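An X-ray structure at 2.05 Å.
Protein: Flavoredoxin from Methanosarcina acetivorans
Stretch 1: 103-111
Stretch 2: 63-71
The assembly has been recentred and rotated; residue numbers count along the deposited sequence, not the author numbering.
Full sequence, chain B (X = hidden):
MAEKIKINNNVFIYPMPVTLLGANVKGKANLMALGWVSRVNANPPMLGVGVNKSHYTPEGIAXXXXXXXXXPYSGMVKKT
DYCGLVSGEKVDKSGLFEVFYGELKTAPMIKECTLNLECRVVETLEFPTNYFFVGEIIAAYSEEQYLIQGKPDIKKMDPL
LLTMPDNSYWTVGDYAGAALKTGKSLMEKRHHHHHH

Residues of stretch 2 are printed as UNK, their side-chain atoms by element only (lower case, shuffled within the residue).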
# COMPACT_ATOMS: atom_id res chain seq x y z
N GLU B 103 4.59 -22.60 8.98
CA GLU B 103 3.60 -23.65 8.67
C GLU B 103 3.57 -24.08 7.20
O GLU B 103 3.28 -25.24 6.88
CB GLU B 103 2.20 -23.23 9.13
CG GLU B 103 2.03 -23.06 10.65
CD GLU B 103 0.68 -22.43 11.06
OE1 GLU B 103 -0.23 -22.29 10.21
OE2 GLU B 103 0.53 -22.08 12.25
N LEU B 104 3.86 -23.13 6.31
CA LEU B 104 3.86 -23.40 4.87
C LEU B 104 5.17 -24.03 4.41
O LEU B 104 5.26 -24.49 3.28
CB LEU B 104 3.58 -22.12 4.08
CG LEU B 104 2.23 -21.43 4.31
CD1 LEU B 104 2.12 -20.22 3.41
CD2 LEU B 104 1.00 -22.36 4.12
N LYS B 105 6.18 -24.04 5.28
CA LYS B 105 7.43 -24.80 5.08
C LYS B 105 8.40 -24.18 4.07
O LYS B 105 9.60 -24.42 4.11
CB LYS B 105 7.13 -26.27 4.69
CG LYS B 105 6.04 -26.96 5.53
CD LYS B 105 6.61 -27.91 6.56
CE LYS B 105 7.14 -27.23 7.81
NZ LYS B 105 8.05 -28.15 8.63
N THR B 106 7.87 -23.35 3.19
CA THR B 106 8.59 -23.00 1.97
C THR B 106 8.69 -21.48 1.71
O THR B 106 9.23 -21.05 0.69
CB THR B 106 7.91 -23.68 0.78
OG1 THR B 106 8.65 -23.43 -0.40
CG2 THR B 106 6.53 -23.15 0.59
N ALA B 107 8.13 -20.69 2.62
CA ALA B 107 8.26 -19.24 2.55
C ALA B 107 9.26 -18.74 3.58
O ALA B 107 8.97 -18.67 4.77
CB ALA B 107 6.91 -18.56 2.70
N PRO B 108 10.46 -18.35 3.12
CA PRO B 108 11.51 -17.98 4.06
C PRO B 108 11.23 -16.62 4.71
O PRO B 108 10.89 -15.66 4.03
CB PRO B 108 12.77 -17.95 3.17
CG PRO B 108 12.27 -17.61 1.81
CD PRO B 108 10.87 -18.20 1.72
N MET B 109 11.35 -16.58 6.04
CA MET B 109 11.09 -15.36 6.80
C MET B 109 12.34 -14.89 7.52
O MET B 109 13.26 -15.67 7.77
CB MET B 109 9.93 -15.57 7.78
CG MET B 109 8.59 -15.67 7.10
SD MET B 109 7.26 -16.19 8.20
CE MET B 109 7.68 -17.93 8.45
N ILE B 110 12.38 -13.60 7.84
CA ILE B 110 13.59 -12.96 8.38
C ILE B 110 13.47 -12.74 9.89
O ILE B 110 12.61 -11.99 10.35
CB ILE B 110 13.90 -11.61 7.70
CG1 ILE B 110 14.11 -11.80 6.19
CG2 ILE B 110 15.15 -10.95 8.34
CD1 ILE B 110 14.11 -10.51 5.40
N LYS B 111 14.36 -13.37 10.65
CA LYS B 111 14.28 -13.33 12.11
C LYS B 111 14.36 -11.91 12.67
O LYS B 111 13.67 -11.57 13.63
CB LYS B 111 15.37 -14.21 12.73
CG LYS B 111 15.05 -15.68 12.69
CD LYS B 111 16.24 -16.55 13.06
CE LYS B 111 15.87 -18.03 13.06
NZ LYS B 111 17.02 -18.87 13.50
N UNK B 63 6.82 -21.43 -8.18
CA UNK B 63 7.24 -22.80 -7.84
C UNK B 63 6.53 -23.29 -6.57
O UNK B 63 5.92 -24.37 -6.54
c UNK B 63 9.69 -22.46 -8.80
o UNK B 63 11.98 -21.90 -9.32
c UNK B 63 8.77 -22.86 -7.60
c UNK B 63 11.21 -22.37 -8.46
o UNK B 63 11.65 -22.78 -7.36
N UNK B 64 6.59 -22.47 -5.53
CA UNK B 64 6.15 -22.87 -4.20
C UNK B 64 4.73 -22.49 -3.85
O UNK B 64 4.15 -23.06 -2.93
c UNK B 64 8.46 -22.91 -3.23
n UNK B 64 9.42 -22.15 -3.74
c UNK B 64 7.10 -22.29 -3.15
o UNK B 64 8.65 -24.07 -2.85
N UNK B 65 4.17 -21.51 -4.55
CA UNK B 65 2.84 -21.03 -4.23
C UNK B 65 2.81 -20.45 -2.83
O UNK B 65 1.81 -20.60 -2.12
N UNK B 66 3.91 -19.79 -2.45
CA UNK B 66 4.03 -19.19 -1.13
C UNK B 66 5.06 -18.08 -1.12
O UNK B 66 5.95 -18.05 -1.96
o UNK B 66 5.75 -20.59 -0.12
c UNK B 66 4.38 -20.24 -0.07
N UNK B 67 4.93 -17.17 -0.15
CA UNK B 67 5.87 -16.09 0.05
C UNK B 67 5.67 -15.46 1.43
O UNK B 67 4.69 -15.73 2.13
c UNK B 67 2.11 -14.12 -1.89
c UNK B 67 3.34 -14.79 -1.85
c UNK B 67 1.94 -12.94 -1.17
c UNK B 67 4.23 -13.12 -0.37
c UNK B 67 3.01 -12.43 -0.41
c UNK B 67 5.74 -15.03 -1.07
c UNK B 67 4.41 -14.30 -1.09
N UNK B 68 6.64 -14.65 1.84
CA UNK B 68 6.52 -13.89 3.07
C UNK B 68 6.68 -12.40 2.82
O UNK B 68 7.33 -11.97 1.87
c UNK B 68 7.53 -14.36 4.12
o UNK B 68 8.85 -14.19 3.66
N UNK B 69 6.06 -11.62 3.71
CA UNK B 69 6.19 -10.18 3.73
C UNK B 69 6.78 -9.84 5.09
O UNK B 69 6.18 -10.16 6.12
c UNK B 69 4.82 -9.50 3.52
c UNK B 69 4.98 -7.99 3.49
c UNK B 69 4.18 -9.97 2.23
N UNK B 70 7.95 -9.20 5.07
CA UNK B 70 8.81 -9.02 6.25
C UNK B 70 9.07 -7.53 6.47
O UNK B 70 9.41 -6.82 5.52
o UNK B 70 9.87 -11.97 6.90
c UNK B 70 10.03 -11.25 5.92
c UNK B 70 10.16 -9.74 6.06
n UNK B 70 10.12 -11.73 4.69
N UNK B 71 8.89 -7.06 7.70
CA UNK B 71 9.01 -5.62 8.00
C UNK B 71 10.31 -5.30 8.71
O UNK B 71 10.43 -5.57 9.89
c UNK B 71 6.09 -3.83 7.56
c UNK B 71 7.82 -5.12 8.84
c UNK B 71 6.53 -5.04 8.08
c UNK B 71 4.89 -3.75 6.85
c UNK B 71 5.75 -6.19 7.88
c UNK B 71 4.56 -6.14 7.18
c UNK B 71 4.13 -4.91 6.65
O HOH W 1 8.43 -19.33 -1.58

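Position 63 carries three carbons in a row, the last bearing two oxygens, and its side chain does not reach stretch 1. A carboxylate on a chain of this length is Glu-63, in the final turn of a helix. Position 64 has two carbons, the second bonded to one oxygen and one nitrogen, a primary amide attached directly to CB, and the amide oxygen lies 2.5 Å from OG1 of Thr-106. This is Asn-64, whose OD1 accepts a hydrogen bond from that hydroxyl, although the hydroxyl is modelled too close to the amide carbon for its place to be certain.

Position 65 has no side-chain atoms and is therefore Gly-65. Its phi of 62° is a value glycine adopts readily, and here the chain leaves the helix. At position 66 one carbon carries one oxygen, and this carbon, CB, lies 4.1 Å from CD1 of Leu-104. The hydroxymethyl group is that of Ser-66, and its OG is 3.6 Å from N of Ala-107. Water 1 donates hydrogen bonds to Ser-66 O at 2.8 Å and to Thr-106 O at 3.0 Å, joining the two backbones.

Position 67 shows one carbon followed by a ring of six carbons. Its CA-to-CB bond points away from stretch 1, leaving the backbone to make the contact: its C is 3.6 Å from CB of Ala-107. The ring identifies Phe-67. Position 68 again has one carbon and one oxygen, and CB packs 3.4 Å from CG of Met-109. This is Ser-68, whose OG donates a short hydrogen bond of 2.5 Å to O of Pro-108.

The three carbons at position 69, one carrying the other two, make no contact with stretch 1 and define Val-69, whose CA-to-CB bond points away. Position 70 ends in an amide on its second carbon, as at 64, with the amide oxygen 3.1 Å from N of Ile-110. It is Asn-70: OD1 accepts a hydrogen bond from that N, nearly straight at 166°, while ND2 donates to OG of Ser-68 at 3.0 Å. Position 71 has a carbon and a six-carbon ring, out of reach of stretch 1, hence Phe-71.

The contact follows the alternation of an extended strand: the CA-to-CB bonds of Ser-66, Ser-68 and Asn-70 point toward stretch 1, those of Phe-67 and Val-69 away. Small hydroxymethyl groups accompany the close approach of the backbones, with CA of Ala-107 4.7 Å from CA of Phe-67. Farther along, the amide of Asn-70 spans a wider gap and, through Ser-68, links Pro-108 and Ile-110 into one network.

Stretch 2, residues 63-71: ENGSFSVNF
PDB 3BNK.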